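Local coordinates for uncharacterized protein (Bacteroides uniformis, PDB 4IYK) that is of unknown function but probably binds carbohydrate, pairing a transthyretin-like N-terminal domain with a C-terminal domain of the E-set clan, at residues A[14-24]-A[92-103]; A[37-45]-A[71-82]. All coordinates share one frame; numbering follows the deposited sequence.

Contact 1. Residues A[14-24]-A[92-103]; sequences DASIHGSILDE and VKSGDNVYDFKV. With EDO (1,2-ethanediol), chain I; EDO (1,2-ethanediol), chain D.
H18 and D96 meet through a ring edge and a carboxylate lying almost in one plane, 10° apart. Followed outward, H18 starts from a CB placed on the S16 and V98 side of the sheet. Its CG lies between the backbone N and the carbonyl carbon (chi1 59°), which turns the ring toward 92-103. ND1 and CE1 then run beside V98, with H18 CE1 3.6 Å from V98 CG2, while H18 CD2 passes 3.3 Å from D96 OD1. At the tip, H18 NE2 donates to the syn lone pair of D96 OD2 at 3.0 Å. The other oxygen, D96 OD1, takes S16 OG at 3.0 Å on its anti side, so both carboxylate oxygens are held and the group's rotation is restrained.

On the other face, the N97 amide folds back: N97 ND2 gives a nearly straight bond to K93 O, and also reaches S16 O at 3.2 Å, tying the turn before the strand to 14-24. I17 CD1 packs on N97 CB there, and farther along I21 CD1 lies 3.8 Å from F101 CD2. Opposite G19 the regular ladder is interrupted: S20 N turns to D100 OD1 in a weak bond. Pairing resumes at F101 N to S20 O and ends with E24 N to V103 O. The two strands run parallel in a mixed sheet, consistent with the beta-sandwich of the transthyretin clan.

Contact 2. Residues A[37-45]-A[71-82]; sequences GNAIKVREH and ATYDVRFENGNF
K41 O accepts the backbone N of R76 at 2.7 Å, the shortest polar bond between the two segments, and V75 CA adds a CA-H...O contact to the same oxygen at 3.4 Å. This antiparallel hydrogen-bonded pair is followed by a second, R43 with D74. The K41 side chain, extended beyond CG, reaches across to E78, where K41 NZ forms a salt bridge with the anti lone pair of E78 OE2 at 2.8 Å.

N38 uses both ends of its amide to hold the loop that follows strand 67-77. Its OD1 receives N81 N in the plane of the carbonyl, while N38 ND2 donates to N81 OD1 at 2.9 Å. The second bond lies in the amide plane of N38 but approaches N81 OD1 from above its carbonyl plane, and the two amide planes stand 84° apart. The polar end of N81 has further partners in G31 and H215.

At the far end, H45 NE2 meets D74 OD1 at 3.0 Å; the bond is straight (164°) and in the ring plane, yet comes from above the carboxylate. One face of that ring carries T72 CG2 in a CH-pi contact, 3.9 Å from the centroid. On the face of the sheet bearing V42, I40 CG2 touches V75 CG1, and V42 CG1 lies alongside V75 CG2.

Strand 40-44 is flanked on its other edge by 53-55, and strand 67-77 by 85-92, while I40 and V75 both rest against F101 of strand 95-103.

In the fold
The centres of contact 1 and contact 2 lie about 12 Å apart, on the same side of the chain's centre and within the N-terminal domain. Along the chain the order is 14-24, 37-45, 71-82, 92-103, so contact 2 is nested inside the loop that contact 1 closes. The paired strands 15-23 and 95-103 belong to a mixed sheet with 62-65, whereas 53-55, 40-44, 67-77 and 85-92 form an antiparallel one. V92, at the start of 92-103, still ends strand 85-92: V92 N lies 2.8 Å from A71 O, a probable hydrogen bond. The layers meet where F101 packs edge-to-face on F77, consistent with a transthyretin-clan sandwich core.

Contact 1. Residues A[14-24]-A[92-103]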
loop_
_atom_site.group_PDB
_atom_site.type_symbol
_atom_site.label_atom_id
_atom_site.label_comp_id
_atom_site.label_asym_id
_atom_site.label_seq_id
_atom_site.Cartn_x
_atom_site.Cartn_y
_atom_site.Cartn_z
ATOM N N ASP A 14 -9.362 -20.898 -19.170
ATOM C CA ASP A 14 -10.442 -20.411 -20.030
ATOM C C ASP A 14 -10.992 -19.047 -19.556
ATOM O O ASP A 14 -12.021 -18.589 -20.064
ATOM C CB ASP A 14 -11.584 -21.463 -20.080
ATOM C CG ASP A 14 -12.171 -21.889 -18.731
ATOM O OD1 ASP A 14 -11.646 -21.448 -17.679
ATOM O OD2 ASP A 14 -13.133 -22.695 -18.730
ATOM N N ALA A 15 -10.309 -18.393 -18.598
ATOM C CA ALA A 15 -10.800 -17.125 -18.086
ATOM C C ALA A 15 -9.686 -16.148 -17.688
ATOM O O ALA A 15 -8.511 -16.517 -17.554
ATOM C CB ALA A 15 -11.727 -17.365 -16.899
ATOM N N SER A 16 -10.077 -14.885 -17.524
ATOM C CA SER A 16 -9.194 -13.798 -17.088
ATOM C C SER A 16 -9.980 -12.942 -16.114
ATOM O O SER A 16 -11.206 -12.966 -16.156
ATOM C CB SER A 16 -8.672 -12.985 -18.273
ATOM O OG SER A 16 -9.736 -12.533 -19.099
ATOM N N ILE A 17 -9.294 -12.270 -15.186
ATOM C CA ILE A 17 -9.962 -11.431 -14.193
ATOM C C ILE A 17 -9.071 -10.231 -13.863
ATOM O O ILE A 17 -7.846 -10.335 -13.815
ATOM C CB ILE A 17 -10.393 -12.230 -12.922
ATOM C CG1 ILE A 17 -11.298 -11.372 -12.003
ATOM C CG2 ILE A 17 -9.170 -12.844 -12.152
ATOM C CD1 ILE A 17 -12.352 -12.194 -11.182
ATOM N N HIS A 18 -9.692 -9.082 -13.689
ATOM C CA HIS A 18 -8.987 -7.849 -13.334
ATOM C C HIS A 18 -9.943 -7.029 -12.472
ATOM O O HIS A 18 -11.136 -7.327 -12.429
ATOM C CB HIS A 18 -8.511 -7.074 -14.584
ATOM C CG HIS A 18 -9.643 -6.706 -15.489
ATOM N ND1 HIS A 18 -10.279 -5.473 -15.390
ATOM C CD2 HIS A 18 -10.299 -7.465 -16.402
ATOM C CE1 HIS A 18 -11.270 -5.514 -16.271
ATOM N NE2 HIS A 18 -11.328 -6.695 -16.896
ATOM N N GLY A 19 -9.416 -6.029 -11.796
ATOM C CA GLY A 19 -10.199 -5.183 -10.914
ATOM C C GLY A 19 -9.330 -4.350 -10.008
ATOM O O GLY A 19 -8.123 -4.229 -10.230
ATOM N N SER A 20 -9.946 -3.785 -8.963
ATOM C CA SER A 20 -9.247 -2.874 -8.077
ATOM C C SER A 20 -9.567 -3.099 -6.635
ATOM O O SER A 20 -10.665 -3.560 -6.309
ATOM C CB SER A 20 -9.634 -1.432 -8.430
ATOM O OG SER A 20 -9.227 -1.069 -9.739
ATOM N N ILE A 21 -8.605 -2.742 -5.754
ATOM C CA ILE A 21 -8.805 -2.702 -4.302
ATOM C C ILE A 21 -9.213 -1.263 -4.035
ATOM O O ILE A 21 -8.424 -0.337 -4.292
ATOM C CB ILE A 21 -7.580 -3.158 -3.447
ATOM C CG1 ILE A 21 -7.027 -4.573 -3.873
ATOM C CG2 ILE A 21 -7.935 -3.114 -1.925
ATOM C CD1 ILE A 21 -8.090 -5.813 -3.826
ATOM N N LEU A 22 -10.435 -1.070 -3.579
ATOM C CA LEU A 22 -10.973 0.276 -3.358
ATOM C C LEU A 22 -11.395 0.510 -1.911
ATOM O O LEU A 22 -11.938 -0.378 -1.248
ATOM C CB LEU A 22 -12.192 0.530 -4.267
ATOM C CG LEU A 22 -12.005 0.425 -5.773
ATOM C CD1 LEU A 22 -13.355 0.568 -6.505
ATOM C CD2 LEU A 22 -10.953 1.434 -6.292
ATOM N N ASP A 23 -11.185 1.748 -1.454
ATOM C CA ASP A 23 -11.611 2.187 -0.136
ATOM C C ASP A 23 -13.148 2.282 -0.152
ATOM O O ASP A 23 -13.707 3.011 -0.973
ATOM C CB ASP A 23 -10.959 3.547 0.142
ATOM C CG ASP A 23 -11.160 4.071 1.545
ATOM O OD1 ASP A 23 -12.319 4.111 2.004
ATOM O OD2 ASP A 23 -10.173 4.531 2.145
ATOM N N GLU A 24 -13.819 1.502 0.689
ATOM C CA GLU A 24 -15.284 1.469 0.794
ATOM C C GLU A 24 -15.870 2.886 1.056
ATOM O O GLU A 24 -16.981 3.185 0.594
ATOM C CB GLU A 24 -15.681 0.486 1.929
ATOM C CG GLU A 24 -16.973 0.782 2.677
ATOM C CD GLU A 24 -16.830 0.668 4.182
ATOM O OE1 GLU A 24 -16.308 1.621 4.811
ATOM O OE2 GLU A 24 -17.199 -0.396 4.728
ATOM N N VAL A 92 -16.253 -17.142 -11.176
ATOM C CA VAL A 92 -15.380 -16.713 -12.261
ATOM C C VAL A 92 -16.004 -17.314 -13.523
ATOM O O VAL A 92 -16.007 -18.531 -13.688
ATOM C CB VAL A 92 -13.886 -17.085 -12.060
ATOM C CG1 VAL A 92 -13.085 -16.896 -13.349
ATOM C CG2 VAL A 92 -13.267 -16.273 -10.923
ATOM N N LYS A 93 -16.590 -16.466 -14.371
ATOM C CA LYS A 93 -17.216 -16.900 -15.622
ATOM C C LYS A 93 -16.157 -17.139 -16.705
ATOM O O LYS A 93 -15.052 -16.579 -16.637
ATOM C CB LYS A 93 -18.245 -15.855 -16.109
ATOM C CG LYS A 93 -19.533 -15.846 -15.297
ATOM C CD LYS A 93 -20.724 -15.359 -16.116
ATOM C CE LYS A 93 -22.041 -15.605 -15.415
ATOM N NZ LYS A 93 -23.199 -15.217 -16.261
ATOM N N SER A 94 -16.513 -17.953 -17.717
ATOM C CA SER A 94 -15.672 -18.210 -18.884
ATOM C C SER A 94 -15.441 -16.864 -19.596
ATOM O O SER A 94 -16.363 -16.053 -19.678
ATOM C CB SER A 94 -16.349 -19.230 -19.799
ATOM O OG SER A 94 -15.512 -19.656 -20.863
ATOM N N GLY A 95 -14.207 -16.605 -20.004
ATOM C CA GLY A 95 -13.831 -15.341 -20.635
ATOM C C GLY A 95 -13.351 -14.287 -19.650
ATOM O O GLY A 95 -12.774 -14.619 -18.606
ATOM N N ASP A 96 -13.599 -12.997 -19.963
ATOM C CA ASP A 96 -13.148 -11.903 -19.101
ATOM C C ASP A 96 -14.126 -11.618 -17.967
ATOM O O ASP A 96 -15.338 -11.732 -18.134
ATOM C CB ASP A 96 -12.858 -10.620 -19.894
ATOM C CG ASP A 96 -12.086 -9.579 -19.091
ATOM O OD1 ASP A 96 -11.079 -9.960 -18.422
ATOM O OD2 ASP A 96 -12.503 -8.395 -19.094
ATOM N N ASN A 97 -13.569 -11.252 -16.807
ATOM C CA ASN A 97 -14.281 -10.938 -15.571
ATOM C C ASN A 97 -13.724 -9.679 -14.941
ATOM O O ASN A 97 -12.510 -9.443 -14.988
ATOM C CB ASN A 97 -14.158 -12.092 -14.565
ATOM C CG ASN A 97 -14.814 -13.373 -14.997
ATOM O OD1 ASN A 97 -15.878 -13.725 -14.515
ATOM N ND2 ASN A 97 -14.157 -14.139 -15.860
ATOM N N VAL A 98 -14.597 -8.881 -14.320
ATOM C CA VAL A 98 -14.134 -7.670 -13.646
ATOM C C VAL A 98 -14.721 -7.700 -12.216
ATOM O O VAL A 98 -15.831 -8.171 -12.055
ATOM C CB VAL A 98 -14.463 -6.369 -14.476
ATOM C CG1 VAL A 98 -15.963 -6.195 -14.716
ATOM C CG2 VAL A 98 -13.864 -5.125 -13.840
ATOM N N TYR A 99 -13.922 -7.341 -11.171
ATOM C CA TYR A 99 -14.428 -7.307 -9.791
ATOM C C TYR A 99 -13.567 -6.396 -8.910
ATOM O O TYR A 99 -12.356 -6.610 -8.718
ATOM C CB TYR A 99 -14.548 -8.708 -9.150
ATOM C CG TYR A 99 -15.405 -8.734 -7.894
ATOM C CD1 TYR A 99 -14.864 -8.416 -6.649
ATOM C CD2 TYR A 99 -16.750 -9.089 -7.950
ATOM C CE1 TYR A 99 -15.643 -8.442 -5.492
ATOM C CE2 TYR A 99 -17.540 -9.129 -6.794
ATOM C CZ TYR A 99 -16.978 -8.807 -5.566
ATOM O OH TYR A 99 -17.736 -8.832 -4.418
ATOM N N ASP A 100 -14.229 -5.399 -8.336
ATOM C CA ASP A 100 -13.599 -4.460 -7.424
ATOM C C ASP A 100 -13.939 -4.856 -5.993
ATOM O O ASP A 100 -15.088 -5.175 -5.699
ATOM C CB ASP A 100 -14.065 -3.024 -7.735
ATOM C CG ASP A 100 -13.604 -2.492 -9.088
ATOM O OD1 ASP A 100 -12.570 -2.980 -9.603
ATOM O OD2 ASP A 100 -14.276 -1.587 -9.628
ATOM N N PHE A 101 -12.938 -4.888 -5.112
ATOM C CA PHE A 101 -13.181 -5.219 -3.708
ATOM C C PHE A 101 -13.192 -3.902 -2.917
ATOM O O PHE A 101 -12.311 -3.060 -3.118
ATOM C CB PHE A 101 -12.093 -6.192 -3.181
ATOM C CG PHE A 101 -12.040 -7.534 -3.874
ATOM C CD1 PHE A 101 -12.804 -8.601 -3.418
ATOM C CD2 PHE A 101 -11.173 -7.751 -4.940
ATOM C CE1 PHE A 101 -12.734 -9.851 -4.047
ATOM C CE2 PHE A 101 -11.104 -9.001 -5.573
ATOM C CZ PHE A 101 -11.881 -10.043 -5.120
ATOM N N LYS A 102 -14.177 -3.732 -2.041
ATOM C CA LYS A 102 -14.386 -2.576 -1.149
ATOM C C LYS A 102 -13.848 -2.925 0.242
ATOM O O LYS A 102 -14.243 -3.931 0.825
ATOM C CB LYS A 102 -15.877 -2.187 -1.079
ATOM C CG LYS A 102 -16.567 -2.060 -2.443
ATOM C CD LYS A 102 -16.505 -0.665 -3.032
ATOM C CE LYS A 102 -17.456 -0.501 -4.204
ATOM N NZ LYS A 102 -18.890 -0.472 -3.785
ATOM N N VAL A 103 -12.910 -2.124 0.755
ATOM C CA VAL A 103 -12.200 -2.444 1.998
ATOM C C VAL A 103 -12.143 -1.242 2.958
ATOM O O VAL A 103 -12.424 -0.104 2.568
ATOM C CB VAL A 103 -10.754 -2.955 1.651
ATOM C CG1 VAL A 103 -10.767 -4.017 0.549
ATOM C CG2 VAL A 103 -9.797 -1.810 1.280
HETATM C C1 EDO I . -16.853 -6.631 0.069
HETATM O O1 EDO I . -16.590 -5.590 1.010
HETATM C C2 EDO I . -16.054 -6.387 -1.243
HETATM O O2 EDO I . -16.276 -7.466 -2.114
HETATM C C1 EDO D . -18.096 -5.248 -7.257
HETATM O O1 EDO D . -18.044 -4.567 -6.006
HETATM C C2 EDO D . -17.584 -4.291 -8.369
HETATM O O2 EDO D . -17.107 -5.037 -9.481
HETATM O O HOH W 1 -11.503 -2.139 -11.904
#

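Contact 2. Residues A[37-45]-A[71-82]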
loop_
_atom_site.group_PDB
_atom_site.type_symbol
_atom_site.label_atom_id
_atom_site.label_comp_id
_atom_site.label_asym_id
_atom_site.label_seq_id
_atom_site.Cartn_x
_atom_site.Cartn_y
_atom_site.Cartn_z
ATOM N N GLY A 37 2.807 -7.660 0.759
ATOM C CA GLY A 37 1.743 -6.691 0.954
ATOM C C GLY A 37 0.424 -7.410 0.867
ATOM O O GLY A 37 0.319 -8.558 1.307
ATOM N N ASN A 38 -0.577 -6.749 0.278
ATOM C CA ASN A 38 -1.912 -7.304 0.081
ATOM C C ASN A 38 -1.882 -8.439 -0.916
ATOM O O ASN A 38 -1.026 -8.476 -1.799
ATOM C CB ASN A 38 -2.891 -6.208 -0.406
ATOM C CG ASN A 38 -3.235 -5.161 0.628
ATOM O OD1 ASN A 38 -3.120 -5.391 1.841
ATOM N ND2 ASN A 38 -3.712 -3.982 0.161
ATOM N N ALA A 39 -2.857 -9.327 -0.820
ATOM C CA ALA A 39 -2.974 -10.457 -1.731
ATOM C C ALA A 39 -4.394 -11.003 -1.718
ATOM O O ALA A 39 -5.086 -10.890 -0.713
ATOM C CB ALA A 39 -1.983 -11.566 -1.333
ATOM N N ILE A 40 -4.812 -11.580 -2.836
ATOM C CA ILE A 40 -6.098 -12.231 -2.990
ATOM C C ILE A 40 -5.873 -13.737 -2.824
ATOM O O ILE A 40 -5.241 -14.340 -3.691
ATOM C CB ILE A 40 -6.764 -11.890 -4.367
ATOM C CG1 ILE A 40 -6.878 -10.368 -4.610
ATOM C CG2 ILE A 40 -8.120 -12.614 -4.498
ATOM C CD1 ILE A 40 -7.270 -10.019 -6.011
ATOM N N LYS A 41 -6.363 -14.339 -1.721
ATOM C CA LYS A 41 -6.241 -15.786 -1.522
ATOM C C LYS A 41 -7.547 -16.428 -1.972
ATOM O O LYS A 41 -8.620 -16.007 -1.540
ATOM C CB LYS A 41 -5.885 -16.168 -0.065
ATOM C CG LYS A 41 -4.474 -15.764 0.338
ATOM C CD LYS A 41 -4.112 -16.192 1.755
ATOM C CE LYS A 41 -2.721 -15.715 2.110
ATOM N NZ LYS A 41 -2.126 -16.488 3.234
ATOM N N VAL A 42 -7.470 -17.387 -2.890
ATOM C CA VAL A 42 -8.677 -18.028 -3.407
ATOM C C VAL A 42 -8.614 -19.538 -3.185
ATOM O O VAL A 42 -7.531 -20.124 -3.111
ATOM C CB VAL A 42 -8.984 -17.685 -4.899
ATOM C CG1 VAL A 42 -9.165 -16.180 -5.112
ATOM C CG2 VAL A 42 -7.913 -18.231 -5.836
ATOM N N ARG A 43 -9.790 -20.143 -3.087
ATOM C CA ARG A 43 -9.974 -21.578 -2.946
ATOM C C ARG A 43 -11.112 -22.002 -3.858
ATOM O O ARG A 43 -12.249 -21.564 -3.665
ATOM C CB ARG A 43 -10.244 -21.960 -1.479
ATOM C CG ARG A 43 -10.355 -23.471 -1.233
ATOM C CD ARG A 43 -10.549 -23.804 0.238
ATOM N NE ARG A 43 -9.357 -23.512 1.040
ATOM C CZ ARG A 43 -9.301 -23.596 2.366
ATOM N NH1 ARG A 43 -10.372 -23.964 3.063
ATOM N NH2 ARG A 43 -8.174 -23.313 3.007
ATOM N N GLU A 44 -10.796 -22.836 -4.868
ATOM C CA GLU A 44 -11.779 -23.395 -5.800
ATOM C C GLU A 44 -12.670 -24.380 -5.044
ATOM O O GLU A 44 -12.168 -25.150 -4.213
ATOM C CB GLU A 44 -11.084 -24.080 -7.005
ATOM C CG GLU A 44 -12.017 -24.413 -8.169
ATOM C CD GLU A 44 -11.448 -25.204 -9.337
ATOM O OE1 GLU A 44 -10.239 -25.060 -9.636
ATOM O OE2 GLU A 44 -12.228 -25.943 -9.981
ATOM N N HIS A 45 -13.986 -24.339 -5.306
ATOM C CA HIS A 45 -14.957 -25.237 -4.677
ATOM C C HIS A 45 -14.700 -26.691 -5.108
ATOM O O HIS A 45 -14.169 -26.923 -6.200
ATOM C CB HIS A 45 -16.395 -24.804 -5.013
ATOM C CG HIS A 45 -16.900 -23.652 -4.194
ATOM N ND1 HIS A 45 -18.250 -23.357 -4.127
ATOM C CD2 HIS A 45 -16.222 -22.760 -3.434
ATOM C CE1 HIS A 45 -18.350 -22.300 -3.338
ATOM N NE2 HIS A 45 -17.157 -21.908 -2.893
ATOM N N ALA A 71 -14.736 -21.185 -12.696
ATOM C CA ALA A 71 -15.193 -21.971 -11.540
ATOM C C ALA A 71 -15.804 -21.057 -10.476
ATOM O O ALA A 71 -15.861 -19.841 -10.673
ATOM C CB ALA A 71 -14.009 -22.737 -10.942
ATOM N N THR A 72 -16.248 -21.640 -9.348
ATOM C CA THR A 72 -16.776 -20.917 -8.185
ATOM C C THR A 72 -15.719 -21.017 -7.078
ATOM O O THR A 72 -15.172 -22.098 -6.844
ATOM C CB THR A 72 -18.147 -21.460 -7.782
ATOM O OG1 THR A 72 -19.016 -21.323 -8.904
ATOM C CG2 THR A 72 -18.740 -20.721 -6.588
ATOM N N TYR A 73 -15.415 -19.886 -6.425
ATOM C CA TYR A 73 -14.367 -19.801 -5.410
ATOM C C TYR A 73 -14.815 -19.190 -4.087
ATOM O O TYR A 73 -15.815 -18.484 -4.014
ATOM C CB TYR A 73 -13.217 -18.900 -5.945
ATOM C CG TYR A 73 -12.507 -19.406 -7.180
ATOM C CD1 TYR A 73 -13.006 -19.145 -8.453
ATOM C CD2 TYR A 73 -11.297 -20.082 -7.081
ATOM C CE1 TYR A 73 -12.348 -19.599 -9.596
ATOM C CE2 TYR A 73 -10.625 -20.538 -8.217
ATOM C CZ TYR A 73 -11.153 -20.290 -9.475
ATOM O OH TYR A 73 -10.501 -20.745 -10.595
ATOM N N ASP A 74 -13.988 -19.387 -3.069
ATOM C CA ASP A 74 -14.040 -18.694 -1.795
ATOM C C ASP A 74 -12.842 -17.771 -1.785
ATOM O O ASP A 74 -11.725 -18.251 -1.985
ATOM C CB ASP A 74 -14.010 -19.666 -0.614
ATOM C CG ASP A 74 -15.246 -20.531 -0.514
ATOM O OD1 ASP A 74 -16.366 -19.998 -0.726
ATOM O OD2 ASP A 74 -15.097 -21.742 -0.239
ATOM N N VAL A 75 -13.054 -16.460 -1.617
ATOM C CA VAL A 75 -11.956 -15.467 -1.617
ATOM C C VAL A 75 -11.681 -15.071 -0.172
ATOM O O VAL A 75 -12.616 -14.916 0.609
ATOM C CB VAL A 75 -12.250 -14.236 -2.527
ATOM C CG1 VAL A 75 -11.136 -13.192 -2.459
ATOM C CG2 VAL A 75 -12.493 -14.652 -3.970
ATOM N N ARG A 76 -10.408 -14.904 0.177
ATOM C CA ARG A 76 -9.995 -14.550 1.525
ATOM C C ARG A 76 -8.923 -13.456 1.524
ATOM O O ARG A 76 -7.928 -13.564 0.805
ATOM C CB ARG A 76 -9.461 -15.814 2.210
ATOM C CG ARG A 76 -9.169 -15.686 3.683
ATOM C CD ARG A 76 -8.703 -17.019 4.237
ATOM N NE ARG A 76 -9.805 -17.975 4.383
ATOM C CZ ARG A 76 -10.545 -18.101 5.482
ATOM N NH1 ARG A 76 -10.316 -17.326 6.536
ATOM N NH2 ARG A 76 -11.518 -19.005 5.535
ATOM N N PHE A 77 -9.104 -12.433 2.371
ATOM C CA PHE A 77 -8.122 -11.371 2.594
ATOM C C PHE A 77 -7.634 -11.446 4.015
ATOM O O PHE A 77 -8.449 -11.463 4.941
ATOM C CB PHE A 77 -8.705 -9.989 2.319
ATOM C CG PHE A 77 -9.040 -9.755 0.876
ATOM C CD1 PHE A 77 -8.045 -9.407 -0.040
ATOM C CD2 PHE A 77 -10.340 -9.900 0.418
ATOM C CE1 PHE A 77 -8.354 -9.196 -1.381
ATOM C CE2 PHE A 77 -10.645 -9.689 -0.926
ATOM C CZ PHE A 77 -9.653 -9.338 -1.816
ATOM N N GLU A 78 -6.314 -11.541 4.194
ATOM C CA GLU A 78 -5.664 -11.598 5.501
ATOM C C GLU A 78 -4.256 -11.016 5.428
ATOM O O GLU A 78 -3.660 -10.991 4.353
ATOM C CB GLU A 78 -5.618 -13.031 6.049
ATOM C CG GLU A 78 -4.997 -14.074 5.126
ATOM C CD GLU A 78 -4.981 -15.500 5.654
ATOM O OE1 GLU A 78 -5.830 -15.845 6.510
ATOM O OE2 GLU A 78 -4.132 -16.285 5.178
ATOM N N ASN A 79 -3.738 -10.562 6.585
ATOM C CA ASN A 79 -2.395 -10.014 6.797
ATOM C C ASN A 79 -2.030 -8.897 5.805
ATOM O O ASN A 79 -0.910 -8.837 5.299
ATOM C CB ASN A 79 -1.357 -11.132 6.767
ATOM C CG ASN A 79 -1.575 -12.129 7.870
ATOM O OD1 ASN A 79 -1.634 -11.789 9.050
ATOM N ND2 ASN A 79 -1.790 -13.363 7.504
ATOM N N GLY A 80 -2.998 -8.030 5.530
ATOM C CA GLY A 80 -2.822 -6.928 4.604
ATOM C C GLY A 80 -2.764 -5.601 5.309
ATOM O O GLY A 80 -2.337 -5.519 6.459
ATOM N N ASN A 81 -3.193 -4.555 4.620
ATOM C CA ASN A 81 -3.235 -3.200 5.173
ATOM C C ASN A 81 -4.696 -2.700 5.277
ATOM O O ASN A 81 -4.951 -1.497 5.413
ATOM C CB ASN A 81 -2.357 -2.247 4.355
ATOM C CG ASN A 81 -2.805 -1.973 2.945
ATOM O OD1 ASN A 81 -3.939 -2.316 2.532
ATOM N ND2 ASN A 81 -1.956 -1.226 2.218
ATOM N N PHE A 82 -5.647 -3.644 5.225
ATOM C CA PHE A 82 -7.050 -3.346 5.399
ATOM C C PHE A 82 -7.662 -4.456 6.222
ATOM O O PHE A 82 -7.067 -5.539 6.325
ATOM C CB PHE A 82 -7.783 -3.126 4.061
ATOM C CG PHE A 82 -7.712 -4.239 3.047
ATOM C CD1 PHE A 82 -8.592 -5.320 3.111
ATOM C CD2 PHE A 82 -6.842 -4.158 1.965
ATOM C CE1 PHE A 82 -8.540 -6.338 2.160
ATOM C CE2 PHE A 82 -6.794 -5.175 1.009
ATOM C CZ PHE A 82 -7.653 -6.251 1.104
HETATM O O HOH W 2 -1.373 -10.034 2.948
HETATM O O HOH W 3 -4.194 -9.153 2.089
HETATM O O HOH W 4 -4.888 -12.352 1.500
HETATM O O HOH W 5 -1.571 -13.921 5.052
#